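Local coordinates for protein UTP--glucose-1-phosphate uridylyltransferase (Acinetobacter baumannii, PDB 6KNL) that catalyses the transfer of a uridylyl group from UTP to alpha-D-glucose 1-phosphate, yielding UDP-alpha-D-glucose and diphosphate, at residues 22-27 / 57-62; 157-162 / 207-212; 214-219 / 238-243. The protein carries 1 engineered substitution. All coordinates share one frame; numbering follows the deposited sequence.

In the fold
All three contacts belong to one nucleotidyltransferase fold but serve it in different places. Contact 2 lies in the core, about 10 Å from the centre of the chain, and joins two strands of the central sheet by backbone hydrogen bonds, with side chains packing on both faces. Contact 1 is also buried, beside the nucleotide site and close to the second subunit; a salt-bridge network and apolar packing share it. Contact 3 is nearer the surface, with no hydrogen bond between its segments, and depends mostly on aliphatic side chains, with Met239 and Lys215 at its margin. It directly follows contact 2 in the chain, since strand 209-212 leads into helix 216-220. Contact 1 stands apart, its centre 31 Å from that of contact 3.

Contact 1: residues 22-27 / 57-62; sequences SIPKEM and SSKASI. With URI (uridine), chain C.
The ammonium nitrogen of Lys59 reaches Glu26 by a salt bridge, with NZ 2.7 Å from OE1 of Glu26, on the syn lone pair of that oxygen. The backbone carbonyls of Val9 and Gly11 also accept hydrogen bonds from the same nitrogen, so a buried charge is held by one carboxylate and two main-chain oxygens. A lysine suits the place because its long chain can run past the ring of Pro24 before delivering the charge: Lys59 CD lies 3.4 Å from Pro24 CB as the two side chains slide past each other in opposite directions. Lys59 then meets Glu26 at about a right angle.

Glu26 is bent at its second torsion (chi2 90°), which turns its carboxylate toward Lys59. Its OE2 forms a salt bridge with Lys25 NZ at 3.4 Å, joining the three residues in one network. Lys25 NZ in turn makes a weak hydrogen bond of 3.2 Å to O3' of the uridine; Asp131, which binds the same uridine, is a long and weak ion partner of Lys25.

Beside these charges the contact is apolar. Ile62 CD1 lies 3.6 Å from Glu26 CB, and the thioether of Met27 crosses Ile62, SD to CG1 3.9 Å. The compact Ser61 allows close approach, its OG 3.1 Å from Pro24 CD; Ser61 also packs on Ile23 of the second subunit. The Pro-Lys pair belongs to the signature sequence of sugar-nucleotide pyrophosphorylases, which begins with the glycine-rich loop, and here helix 60-65 backs that element at the UTP site.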
ATOM      1  N   SER A  22       6.996  -0.687   7.810  1.00 28.13           N
ATOM      2  CA  SER A  22       7.947  -1.672   7.221  1.00 27.03           C
ATOM      3  C   SER A  22       8.068  -1.589   5.697  1.00 25.61           C
ATOM      4  O   SER A  22       8.810  -2.411   5.167  1.00 24.43           O
ATOM      5  CB  SER A  22       7.575  -3.053   7.638  1.00 28.31           C
ATOM      6  OG  SER A  22       7.752  -3.185   9.041  1.00 32.99           O
ATOM      7  N   ILE A  23       7.389  -0.649   5.036  1.00 25.10           N
ATOM      8  CA  ILE A  23       7.619  -0.293   3.597  1.00 26.18           C
ATOM      9  C   ILE A  23       7.689   1.225   3.539  1.00 24.66           C
ATOM     10  O   ILE A  23       7.074   1.869   4.367  1.00 24.76           O
ATOM     11  CB  ILE A  23       6.496  -0.793   2.649  1.00 25.92           C
ATOM     12  CG1 ILE A  23       5.275   0.131   2.745  1.00 26.55           C
ATOM     13  CG2 ILE A  23       6.153  -2.261   2.889  1.00 25.66           C
ATOM     14  CD1 ILE A  23       4.008  -0.403   2.151  1.00 27.70           C
ATOM     15  N   PRO A  24       8.337   1.848   2.534  1.00 24.13           N
ATOM     16  CA  PRO A  24       8.370   3.305   2.454  1.00 24.32           C
ATOM     17  C   PRO A  24       6.980   3.922   2.253  1.00 24.93           C
ATOM     18  O   PRO A  24       6.189   3.355   1.539  1.00 23.90           O
ATOM     19  CB  PRO A  24       9.231   3.552   1.207  1.00 25.10           C
ATOM     20  CG  PRO A  24      10.055   2.302   1.069  1.00 24.49           C
ATOM     21  CD  PRO A  24       9.071   1.212   1.430  1.00 23.90           C
ATOM     22  N   LYS A  25       6.735   5.092   2.841  1.00 28.70           N
ATOM     23  CA  LYS A  25       5.457   5.843   2.679  1.00 31.25           C
ATOM     24  C   LYS A  25       5.169   6.029   1.184  1.00 29.48           C
ATOM     25  O   LYS A  25       3.985   6.124   0.828  1.00 27.56           O
ATOM     26  CB  LYS A  25       5.509   7.209   3.377  1.00 35.92           C
ATOM     27  CG  LYS A  25       6.477   8.221   2.763  1.00 41.13           C
ATOM     28  CD  LYS A  25       7.098   9.200   3.754  1.00 45.31           C
ATOM     29  CE  LYS A  25       8.071  10.184   3.123  1.00 49.09           C
ATOM     30  NZ  LYS A  25       7.395  11.127   2.193  1.00 52.29           N
ATOM     31  N   GLU A  26       6.223   6.089   0.364  1.00 29.25           N
ATOM     32  CA  GLU A  26       6.157   6.422  -1.078  1.00 30.23           C
ATOM     33  C   GLU A  26       5.596   5.235  -1.847  1.00 29.91           C
ATOM     34  O   GLU A  26       5.176   5.440  -2.986  1.00 32.45           O
ATOM     35  CB  GLU A  26       7.536   6.745  -1.641  1.00 31.59           C
ATOM     36  CG  GLU A  26       8.103   8.062  -1.150  1.00 32.37           C
ATOM     37  CD  GLU A  26       8.933   7.959   0.120  1.00 34.66           C
ATOM     38  OE1 GLU A  26       9.046   6.832   0.690  1.00 33.08           O
ATOM     39  OE2 GLU A  26       9.460   9.005   0.547  1.00 35.90           O
ATOM     40  N   MET A  27       5.605   4.051  -1.240  1.00 28.52           N
ATOM     41  CA  MET A  27       5.091   2.802  -1.855  1.00 28.95           C
ATOM     42  C   MET A  27       3.678   2.482  -1.351  1.00 28.80           C
ATOM     43  O   MET A  27       3.166   1.392  -1.671  1.00 29.60           O
ATOM     44  CB  MET A  27       6.037   1.642  -1.536  1.00 29.63           C
ATOM     45  CG  MET A  27       7.445   1.868  -2.071  1.00 30.68           C
ATOM     46  SD  MET A  27       7.469   2.119  -3.861  1.00 30.86           S
ATOM     47  CE  MET A  27       6.932   0.499  -4.398  1.00 31.18           C
ATOM     48  N   SER A  57      18.398   4.057   3.454  1.00 26.82           N
ATOM     49  CA  SER A  57      18.815   2.632   3.392  1.00 26.66           C
ATOM     50  C   SER A  57      17.624   1.673   3.497  1.00 27.67           C
ATOM     51  O   SER A  57      17.847   0.484   3.267  1.00 32.66           O
ATOM     52  CB  SER A  57      19.830   2.311   4.469  1.00 25.49           C
ATOM     53  OG  SER A  57      19.257   2.447   5.755  1.00 22.92           O
ATOM     54  N   SER A  58      16.434   2.138   3.874  1.00 27.35           N
ATOM     55  CA  SER A  58      15.220   1.285   4.014  1.00 28.87           C
ATOM     56  C   SER A  58      14.326   1.383   2.771  1.00 27.90           C
ATOM     57  O   SER A  58      13.210   0.882   2.833  1.00 29.45           O
ATOM     58  CB  SER A  58      14.445   1.651   5.268  1.00 29.76           C
ATOM     59  OG  SER A  58      13.739   2.880   5.118  1.00 29.92           O
ATOM     60  N   LYS A  59      14.771   2.034   1.694  1.00 28.52           N
ATOM     61  CA  LYS A  59      13.851   2.498   0.617  1.00 30.09           C
ATOM     62  C   LYS A  59      14.205   1.867  -0.739  1.00 26.17           C
ATOM     63  O   LYS A  59      13.826   2.467  -1.770  1.00 26.69           O
ATOM     64  CB  LYS A  59      13.878   4.026   0.519  1.00 31.76           C
ATOM     65  CG  LYS A  59      13.605   4.774   1.816  1.00 32.38           C
ATOM     66  CD  LYS A  59      12.153   4.990   2.105  1.00 30.66           C
ATOM     67  CE  LYS A  59      11.926   6.103   3.101  1.00 29.36           C
ATOM     68  NZ  LYS A  59      10.796   6.965   2.694  1.00 29.23           N
ATOM     69  N   ALA A  60      14.863   0.705  -0.712  1.00 23.35           N
ATOM     70  CA  ALA A  60      15.195  -0.154  -1.876  1.00 22.75           C
ATOM     71  C   ALA A  60      13.949  -0.378  -2.744  1.00 22.78           C
ATOM     72  O   ALA A  60      14.063  -0.268  -3.954  1.00 23.09           O
ATOM     73  CB  ALA A  60      15.770  -1.467  -1.414  1.00 20.65           C
ATOM     74  N   SER A  61      12.796  -0.662  -2.145  1.00 24.55           N
ATOM     75  CA  SER A  61      11.543  -0.978  -2.880  1.00 26.67           C
ATOM     76  C   SER A  61      11.183   0.158  -3.858  1.00 26.82           C
ATOM     77  O   SER A  61      10.668  -0.140  -4.939  1.00 32.02           O
ATOM     78  CB  SER A  61      10.434  -1.297  -1.933  1.00 26.68           C
ATOM     79  OG  SER A  61      10.016  -0.133  -1.252  1.00 29.05           O
ATOM     80  N   ILE A  62      11.464   1.417  -3.537  1.00 27.47           N
ATOM     81  CA  ILE A  62      11.231   2.543  -4.493  1.00 26.48           C
ATOM     82  C   ILE A  62      12.109   2.317  -5.721  1.00 25.31           C
ATOM     83  O   ILE A  62      11.579   2.392  -6.817  1.00 24.37           O
ATOM     84  CB  ILE A  62      11.515   3.928  -3.882  1.00 26.29           C
ATOM     85  CG1 ILE A  62      10.522   4.275  -2.774  1.00 27.09           C
ATOM     86  CG2 ILE A  62      11.534   4.995  -4.973  1.00 26.24           C
ATOM     87  CD1 ILE A  62      10.875   5.520  -1.983  1.00 26.68           C
TER
HETATM   88  N1  URI C 301      12.698  14.637   3.367  1.00 64.18           N
HETATM   89  C2  URI C 301      12.549  15.531   4.415  1.00 72.27           C
HETATM   90  N3  URI C 301      13.647  15.692   5.216  1.00 71.23           N
HETATM   91  C4  URI C 301      14.861  15.057   5.091  1.00 69.89           C
HETATM   92  C5  URI C 301      14.945  14.147   3.977  1.00 67.00           C
HETATM   93  C6  URI C 301      13.884  13.967   3.171  1.00 63.19           C
HETATM   94  O2  URI C 301      11.512  16.141   4.632  1.00 85.62           O
HETATM   95  O4  URI C 301      15.741  15.311   5.915  1.00 66.37           O
HETATM   96  C1' URI C 301      11.525  14.447   2.487  1.00 64.06           C
HETATM   97  C2' URI C 301      10.402  13.634   3.145  1.00 64.43           C
HETATM   98  C3' URI C 301       9.175  14.202   2.415  1.00 65.03           C
HETATM   99  C4' URI C 301       9.528  15.693   2.301  1.00 65.66           C
HETATM  100  O2' URI C 301      10.541  12.238   2.962  1.00 63.35           O
HETATM  101  O3' URI C 301       8.950  13.662   1.117  1.00 64.79           O
HETATM  102  O4' URI C 301      10.984  15.722   2.196  1.00 61.12           O
HETATM  103  C5' URI C 301       9.010  16.540   3.471  1.00 63.41           C
HETATM  104  O5' URI C 301       9.691  17.779   3.624  1.00 59.46           O

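Contact 2: residues 157-162 / 207-212; sequences QIMVEA and VGRYVL
Met159 and Arg209 lie side by side on neighbouring antiparallel strands and point the same way. The methionine chain runs outward with CG anti to the backbone N (chi1 -171°) and bends at its last torsion, bringing CE to 3.5 Å from Arg209 CB while SD packs 3.8 Å from Arg209 CG. An unbranched thioether suits this position because it can lie along the aliphatic base of the arginine. Beyond that base the guanidinium leads away from the strand pair. Its NH1 donates to Gly208 O at 2.8 Å, the oxygen lying 20° out of the guanidinium plane. NE forms a salt bridge with Glu42, and the carbonyls of Leu129 and Val132 accept bonds from NH1 and NH2, which should fix its rotation and balance a buried charge.

On the opposite face Ile158 meets Tyr210 obliquely, CG1 to CD2 4.1 Å, the two being a non-hydrogen-bonded pair; Tyr210 also packs on Val127 of strand 125-128. Strand 209-212 thus stands between 156-162 and 125-128 in the mixed central sheet of the GT-A nucleotidyltransferase fold, and the Tyr210 side chain is about 8 Å from the bound uridine at the nearest atoms. Gln157 and Val211 form the adjacent hydrogen-bonded pair: Gln157 N donates to Val211 O and Val211 N to Gln157 O, each at 3.0 Å. The Gln157 amide group turns away toward Ser185 and Glu247, while Val211, beta-branched and well suited to a strand, packs on Tyr150 of helix 142-153.

Farther along, Met159 N binds Arg209 O. The chain turns a corner at Gly208, whose phi of 106° favours glycine; before it, Val207 pairs with the same strand, its N donating to Met159 O and its CG2 methyl resting 3.7 Å from Glu161 CB.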
ATOM      1  N   GLN A 157      10.777  29.342  -9.607  1.00 31.30           N
ATOM      2  CA  GLN A 157       9.309  29.116  -9.546  1.00 32.46           C
ATOM      3  C   GLN A 157       8.981  28.295  -8.300  1.00 31.41           C
ATOM      4  O   GLN A 157       9.698  27.325  -8.010  1.00 30.15           O
ATOM      5  CB  GLN A 157       8.784  28.404 -10.795  1.00 32.17           C
ATOM      6  CG  GLN A 157       8.946  29.191 -12.094  1.00 32.62           C
ATOM      7  CD  GLN A 157       8.197  30.506 -12.133  1.00 33.65           C
ATOM      8  OE1 GLN A 157       6.968  30.566 -12.013  1.00 35.44           O
ATOM      9  NE2 GLN A 157       8.941  31.582 -12.329  1.00 31.40           N
ATOM     10  N   ILE A 158       7.925  28.691  -7.595  1.00 32.20           N
ATOM     11  CA  ILE A 158       7.442  28.000  -6.370  1.00 30.36           C
ATOM     12  C   ILE A 158       5.952  27.770  -6.523  1.00 28.53           C
ATOM     13  O   ILE A 158       5.210  28.750  -6.505  1.00 28.14           O
ATOM     14  CB  ILE A 158       7.779  28.831  -5.129  1.00 32.52           C
ATOM     15  CG1 ILE A 158       9.296  29.016  -5.031  1.00 33.07           C
ATOM     16  CG2 ILE A 158       7.158  28.203  -3.887  1.00 34.17           C
ATOM     17  CD1 ILE A 158       9.801  29.333  -3.655  1.00 35.07           C
ATOM     18  N   MET A 159       5.554  26.515  -6.692  1.00 28.40           N
ATOM     19  CA  MET A 159       4.138  26.177  -6.950  1.00 27.93           C
ATOM     20  C   MET A 159       3.345  26.480  -5.680  1.00 28.33           C
ATOM     21  O   MET A 159       3.834  26.115  -4.574  1.00 28.45           O
ATOM     22  CB  MET A 159       3.936  24.717  -7.359  1.00 28.14           C
ATOM     23  CG  MET A 159       2.512  24.437  -7.842  1.00 27.77           C
ATOM     24  SD  MET A 159       2.265  22.810  -8.542  1.00 28.26           S
ATOM     25  CE  MET A 159       3.508  22.848  -9.836  1.00 29.24           C
ATOM     26  N   VAL A 160       2.181  27.115  -5.859  1.00 27.20           N
ATOM     27  CA  VAL A 160       1.282  27.538  -4.752  1.00 29.42           C
ATOM     28  C   VAL A 160      -0.171  27.236  -5.125  1.00 30.13           C
ATOM     29  O   VAL A 160      -0.483  27.083  -6.313  1.00 27.97           O
ATOM     30  CB  VAL A 160       1.467  29.021  -4.383  1.00 30.14           C
ATOM     31  CG1 VAL A 160       2.923  29.354  -4.091  1.00 29.26           C
ATOM     32  CG2 VAL A 160       0.906  29.950  -5.450  1.00 30.70           C
ATOM     33  N   GLU A 161      -1.012  27.161  -4.104  1.00 33.08           N
ATOM     34  CA  GLU A 161      -2.427  26.722  -4.183  1.00 38.47           C
ATOM     35  C   GLU A 161      -3.240  27.611  -3.249  1.00 40.86           C
ATOM     36  O   GLU A 161      -2.840  27.738  -2.074  1.00 44.81           O
ATOM     37  CB  GLU A 161      -2.543  25.265  -3.749  1.00 40.24           C
ATOM     38  CG  GLU A 161      -3.921  24.670  -3.920  1.00 42.03           C
ATOM     39  CD  GLU A 161      -3.905  23.162  -3.753  1.00 44.68           C
ATOM     40  OE1 GLU A 161      -4.612  22.467  -4.529  1.00 50.82           O
ATOM     41  OE2 GLU A 161      -3.154  22.682  -2.869  1.00 40.77           O
ATOM     42  N   ALA A 162      -4.306  28.227  -3.752  1.00 40.71           N
ATOM     43  CA  ALA A 162      -5.218  29.045  -2.924  1.00 41.25           C
ATOM     44  C   ALA A 162      -5.846  28.122  -1.872  1.00 40.45           C
ATOM     45  O   ALA A 162      -6.255  27.008  -2.247  1.00 40.35           O
ATOM     46  CB  ALA A 162      -6.246  29.716  -3.803  1.00 42.12           C
ATOM     47  N   VAL A 207       3.228  24.290  -2.034  1.00 37.82           N
ATOM     48  CA  VAL A 207       2.623  22.971  -2.379  1.00 37.01           C
ATOM     49  C   VAL A 207       3.675  21.874  -2.228  1.00 35.65           C
ATOM     50  O   VAL A 207       3.304  20.776  -1.760  1.00 34.84           O
ATOM     51  CB  VAL A 207       2.034  22.980  -3.799  1.00 38.56           C
ATOM     52  CG1 VAL A 207       1.641  21.587  -4.234  1.00 40.51           C
ATOM     53  CG2 VAL A 207       0.853  23.923  -3.911  1.00 39.89           C
ATOM     54  N   GLY A 208       4.921  22.157  -2.609  1.00 33.48           N
ATOM     55  CA  GLY A 208       5.991  21.144  -2.713  1.00 33.90           C
ATOM     56  C   GLY A 208       6.307  20.799  -4.164  1.00 30.90           C
ATOM     57  O   GLY A 208       6.507  19.609  -4.486  1.00 32.58           O
ATOM     58  N   ARG A 209       6.367  21.816  -5.014  1.00 28.84           N
ATOM     59  CA  ARG A 209       6.854  21.718  -6.409  1.00 29.86           C
ATOM     60  C   ARG A 209       7.720  22.951  -6.655  1.00 29.16           C
ATOM     61  O   ARG A 209       7.228  24.056  -6.480  1.00 30.16           O
ATOM     62  CB  ARG A 209       5.671  21.615  -7.379  1.00 30.98           C
ATOM     63  CG  ARG A 209       4.848  20.334  -7.256  1.00 30.49           C
ATOM     64  CD  ARG A 209       5.504  19.133  -7.912  1.00 30.84           C
ATOM     65  NE  ARG A 209       4.671  17.944  -7.783  1.00 33.11           N
ATOM     66  CZ  ARG A 209       4.646  17.135  -6.721  1.00 31.87           C
ATOM     67  NH1 ARG A 209       5.426  17.364  -5.675  1.00 29.59           N
ATOM     68  NH2 ARG A 209       3.841  16.087  -6.716  1.00 31.17           N
ATOM     69  N   TYR A 210       8.990  22.776  -6.986  1.00 30.91           N
ATOM     70  CA  TYR A 210       9.910  23.921  -7.202  1.00 31.61           C
ATOM     71  C   TYR A 210      10.612  23.741  -8.545  1.00 29.10           C
ATOM     72  O   TYR A 210      10.732  22.608  -9.004  1.00 28.21           O
ATOM     73  CB  TYR A 210      10.894  24.054  -6.036  1.00 33.04           C
ATOM     74  CG  TYR A 210      10.279  24.011  -4.654  1.00 34.24           C
ATOM     75  CD1 TYR A 210       9.829  22.821  -4.101  1.00 33.86           C
ATOM     76  CD2 TYR A 210      10.186  25.149  -3.871  1.00 34.58           C
ATOM     77  CE1 TYR A 210       9.286  22.771  -2.827  1.00 33.91           C
ATOM     78  CE2 TYR A 210       9.660  25.113  -2.587  1.00 35.42           C
ATOM     79  CZ  TYR A 210       9.205  23.918  -2.059  1.00 36.03           C
ATOM     80  OH  TYR A 210       8.673  23.882  -0.797  1.00 36.31           O
ATOM     81  N   VAL A 211      11.010  24.851  -9.157  1.00 28.41           N
ATOM     82  CA  VAL A 211      12.027  24.909 -10.250  1.00 27.43           C
ATOM     83  C   VAL A 211      13.051  25.939  -9.788  1.00 27.64           C
ATOM     84  O   VAL A 211      12.637  27.047  -9.492  1.00 27.25           O
ATOM     85  CB  VAL A 211      11.400  25.271 -11.608  1.00 26.62           C
ATOM     86  CG1 VAL A 211      12.410  25.184 -12.742  1.00 27.13           C
ATOM     87  CG2 VAL A 211      10.203  24.389 -11.906  1.00 26.23           C
ATOM     88  N   LEU A 212      14.313  25.535  -9.649  1.00 29.24           N
ATOM     89  CA  LEU A 212      15.374  26.294  -8.943  1.00 29.13           C
ATOM     90  C   LEU A 212      16.633  26.288  -9.791  1.00 29.77           C
ATOM     91  O   LEU A 212      16.886  25.312 -10.480  1.00 30.06           O
ATOM     92  CB  LEU A 212      15.675  25.632  -7.600  1.00 29.43           C
ATOM     93  CG  LEU A 212      14.503  25.467  -6.640  1.00 30.53           C
ATOM     94  CD1 LEU A 212      14.963  24.735  -5.389  1.00 30.35           C
ATOM     95  CD2 LEU A 212      13.867  26.805  -6.280  1.00 30.64           C
TER

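Contact 3: residues 214-219 / 238-243; sequences AKIMQL and AMLQDT
Lys215 stands at the solvent side of this contact, where the start of helix 216-220 packs against the later part of helix 233-240 in the nucleotidyltransferase fold, far from the nucleotide site. Its methylenes brush Leu240, CD to CD1 4.4 Å, and its ammonium group forms a salt bridge with Asp244, just past Thr243; a lysine fits such an exposed margin, apolar along its stem and charged at its end.

Ile216 is buried, and its longer branch does the touching. With CG1 anti to the backbone N (chi1 -156°), CD1 extends to 4.1 Å from Leu240 CD2, the two side chains meeting at about a right angle. The isoleucine also packs on Phe125 of strand 125-128, so helix 216-220 rests against the central sheet.

One turn on, Leu219 points at the other helix. Its CD1 methyl comes across Leu240, 3.8 Å from CB, the shape of leucine letting one branch take this role while the second, CD2, lies 4.2 Å from Met239 CB. The flexible Met239 chain lies along the margin, with its sulfur SD 4.0 Å from the backbone oxygen O of Leu219.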
ATOM      1  N   ALA A 214      20.828  26.038 -10.179  1.00 35.77           N
ATOM      2  CA  ALA A 214      21.918  25.258  -9.535  1.00 37.41           C
ATOM      3  C   ALA A 214      22.543  26.073  -8.408  1.00 39.47           C
ATOM      4  O   ALA A 214      22.948  25.473  -7.407  1.00 41.40           O
ATOM      5  CB  ALA A 214      22.971  24.879 -10.548  1.00 38.00           C
ATOM      6  N   LYS A 215      22.651  27.389  -8.617  1.00 44.49           N
ATOM      7  CA  LYS A 215      23.123  28.409  -7.637  1.00 46.27           C
ATOM      8  C   LYS A 215      22.652  28.053  -6.217  1.00 41.36           C
ATOM      9  O   LYS A 215      23.435  28.275  -5.272  1.00 41.99           O
ATOM     10  CB  LYS A 215      22.586  29.787  -8.052  1.00 53.42           C
ATOM     11  CG  LYS A 215      23.476  30.984  -7.737  1.00 59.48           C
ATOM     12  CD  LYS A 215      22.850  32.339  -8.066  1.00 65.49           C
ATOM     13  CE  LYS A 215      22.447  32.498  -9.522  1.00 67.50           C
ATOM     14  NZ  LYS A 215      22.523  33.912  -9.966  1.00 66.84           N
ATOM     15  N   ILE A 216      21.412  27.560  -6.081  1.00 36.24           N
ATOM     16  CA  ILE A 216      20.742  27.190  -4.791  1.00 36.58           C
ATOM     17  C   ILE A 216      21.603  26.202  -3.996  1.00 33.98           C
ATOM     18  O   ILE A 216      21.543  26.233  -2.759  1.00 33.79           O
ATOM     19  CB  ILE A 216      19.335  26.607  -5.047  1.00 38.67           C
ATOM     20  CG1 ILE A 216      18.415  26.770  -3.839  1.00 40.48           C
ATOM     21  CG2 ILE A 216      19.403  25.154  -5.486  1.00 40.25           C
ATOM     22  CD1 ILE A 216      17.909  28.179  -3.651  1.00 42.81           C
ATOM     23  N   MET A 217      22.333  25.323  -4.677  1.00 33.61           N
ATOM     24  CA  MET A 217      23.209  24.315  -4.024  1.00 37.27           C
ATOM     25  C   MET A 217      24.274  25.047  -3.191  1.00 37.76           C
ATOM     26  O   MET A 217      24.520  24.628  -2.037  1.00 39.08           O
ATOM     27  CB  MET A 217      23.875  23.394  -5.058  1.00 37.04           C
ATOM     28  CG  MET A 217      22.895  22.477  -5.785  1.00 36.61           C
ATOM     29  SD  MET A 217      22.198  21.195  -4.707  1.00 35.96           S
ATOM     30  CE  MET A 217      20.927  20.543  -5.784  1.00 35.37           C
ATOM     31  N   GLN A 218      24.869  26.107  -3.748  1.00 38.80           N
ATOM     32  CA  GLN A 218      25.895  26.945  -3.061  1.00 40.06           C
ATOM     33  C   GLN A 218      25.238  27.669  -1.891  1.00 37.88           C
ATOM     34  O   GLN A 218      25.865  27.810  -0.832  1.00 40.79           O
ATOM     35  CB  GLN A 218      26.501  27.972  -4.015  1.00 44.23           C
ATOM     36  CG  GLN A 218      27.813  27.523  -4.633  1.00 47.31           C
ATOM     37  CD  GLN A 218      27.656  26.270  -5.454  1.00 49.94           C
ATOM     38  OE1 GLN A 218      26.790  26.190  -6.325  1.00 50.04           O
ATOM     39  NE2 GLN A 218      28.505  25.288  -5.175  1.00 50.63           N
ATOM     40  N   LEU A 219      24.001  28.100  -2.088  1.00 37.45           N
ATOM     41  CA  LEU A 219      23.229  28.828  -1.056  1.00 38.47           C
ATOM     42  C   LEU A 219      22.839  27.876   0.083  1.00 36.55           C
ATOM     43  O   LEU A 219      22.835  28.346   1.227  1.00 36.42           O
ATOM     44  CB  LEU A 219      22.007  29.473  -1.716  1.00 40.58           C
ATOM     45  CG  LEU A 219      22.324  30.577  -2.722  1.00 42.91           C
ATOM     46  CD1 LEU A 219      21.061  31.037  -3.436  1.00 43.80           C
ATOM     47  CD2 LEU A 219      23.006  31.753  -2.038  1.00 42.55           C
ATOM     48  N   ALA A 238      15.109  32.436   0.419  1.00 40.16           N
ATOM     49  CA  ALA A 238      15.192  33.806   0.989  1.00 40.49           C
ATOM     50  C   ALA A 238      16.506  34.447   0.524  1.00 41.37           C
ATOM     51  O   ALA A 238      16.478  35.622   0.132  1.00 46.71           O
ATOM     52  CB  ALA A 238      15.101  33.802   2.498  1.00 36.71           C
ATOM     53  N   MET A 239      17.603  33.684   0.564  1.00 39.12           N
ATOM     54  CA  MET A 239      18.974  34.148   0.218  1.00 38.05           C
ATOM     55  C   MET A 239      19.085  34.376  -1.297  1.00 35.64           C
ATOM     56  O   MET A 239      19.849  35.273  -1.727  1.00 36.35           O
ATOM     57  CB  MET A 239      20.027  33.123   0.651  1.00 39.46           C
ATOM     58  CG  MET A 239      20.432  33.221   2.113  1.00 41.31           C
ATOM     59  SD  MET A 239      21.515  31.832   2.597  1.00 47.79           S
ATOM     60  CE  MET A 239      22.718  32.686   3.616  1.00 53.30           C
ATOM     61  N   LEU A 240      18.366  33.583  -2.086  1.00 31.53           N
ATOM     62  CA  LEU A 240      18.369  33.695  -3.564  1.00 32.26           C
ATOM     63  C   LEU A 240      17.713  35.024  -3.949  1.00 33.75           C
ATOM     64  O   LEU A 240      18.112  35.623  -4.956  1.00 34.75           O
ATOM     65  CB  LEU A 240      17.622  32.485  -4.130  1.00 31.62           C
ATOM     66  CG  LEU A 240      17.445  32.442  -5.640  1.00 29.89           C
ATOM     67  CD1 LEU A 240      18.787  32.432  -6.364  1.00 29.91           C
ATOM     68  CD2 LEU A 240      16.616  31.226  -6.007  1.00 30.23           C
ATOM     69  N   GLN A 241      16.784  35.487  -3.114  1.00 36.94           N
ATOM     70  CA  GLN A 241      16.070  36.783  -3.250  1.00 39.86           C
ATOM     71  C   GLN A 241      17.091  37.924  -3.397  1.00 39.63           C
ATOM     72  O   GLN A 241      16.798  38.876  -4.134  1.00 37.29           O
ATOM     73  CB  GLN A 241      15.117  36.978  -2.064  1.00 43.06           C
ATOM     74  CG  GLN A 241      13.854  37.759  -2.413  1.00 46.64           C
ATOM     75  CD  GLN A 241      12.832  36.948  -3.170  1.00 45.42           C
ATOM     76  OE1 GLN A 241      12.316  35.948  -2.675  1.00 46.41           O
ATOM     77  NE2 GLN A 241      12.500  37.402  -4.371  1.00 45.99           N
ATOM     78  N   ASP A 242      18.263  37.810  -2.766  1.00 42.42           N
ATOM     79  CA  ASP A 242      19.303  38.874  -2.752  1.00 43.25           C
ATOM     80  C   ASP A 242      19.854  39.118  -4.168  1.00 45.41           C
ATOM     81  O   ASP A 242      20.347  40.232  -4.382  1.00 50.24           O
ATOM     82  CB  ASP A 242      20.395  38.583  -1.713  1.00 45.16           C
ATOM     83  CG  ASP A 242      19.924  38.690  -0.262  1.00 48.14           C
ATOM     84  OD1 ASP A 242      18.803  39.224  -0.026  1.00 49.25           O
ATOM     85  OD2 ASP A 242      20.677  38.246   0.635  1.00 46.33           O
ATOM     86  N   THR A 243      19.752  38.181  -5.123  1.00 45.49           N
ATOM     87  CA  THR A 243      20.306  38.400  -6.496  1.00 45.42           C
ATOM     88  C   THR A 243      19.328  38.046  -7.628  1.00 45.55           C
ATOM     89  O   THR A 243      19.574  38.505  -8.760  1.00 44.18           O
ATOM     90  CB  THR A 243      21.625  37.644  -6.718  1.00 47.36           C
ATOM     91  OG1 THR A 243      21.412  36.241  -6.541  1.00 45.16           O
ATOM     92  CG2 THR A 243      22.730  38.144  -5.811  1.00 48.15           C
TER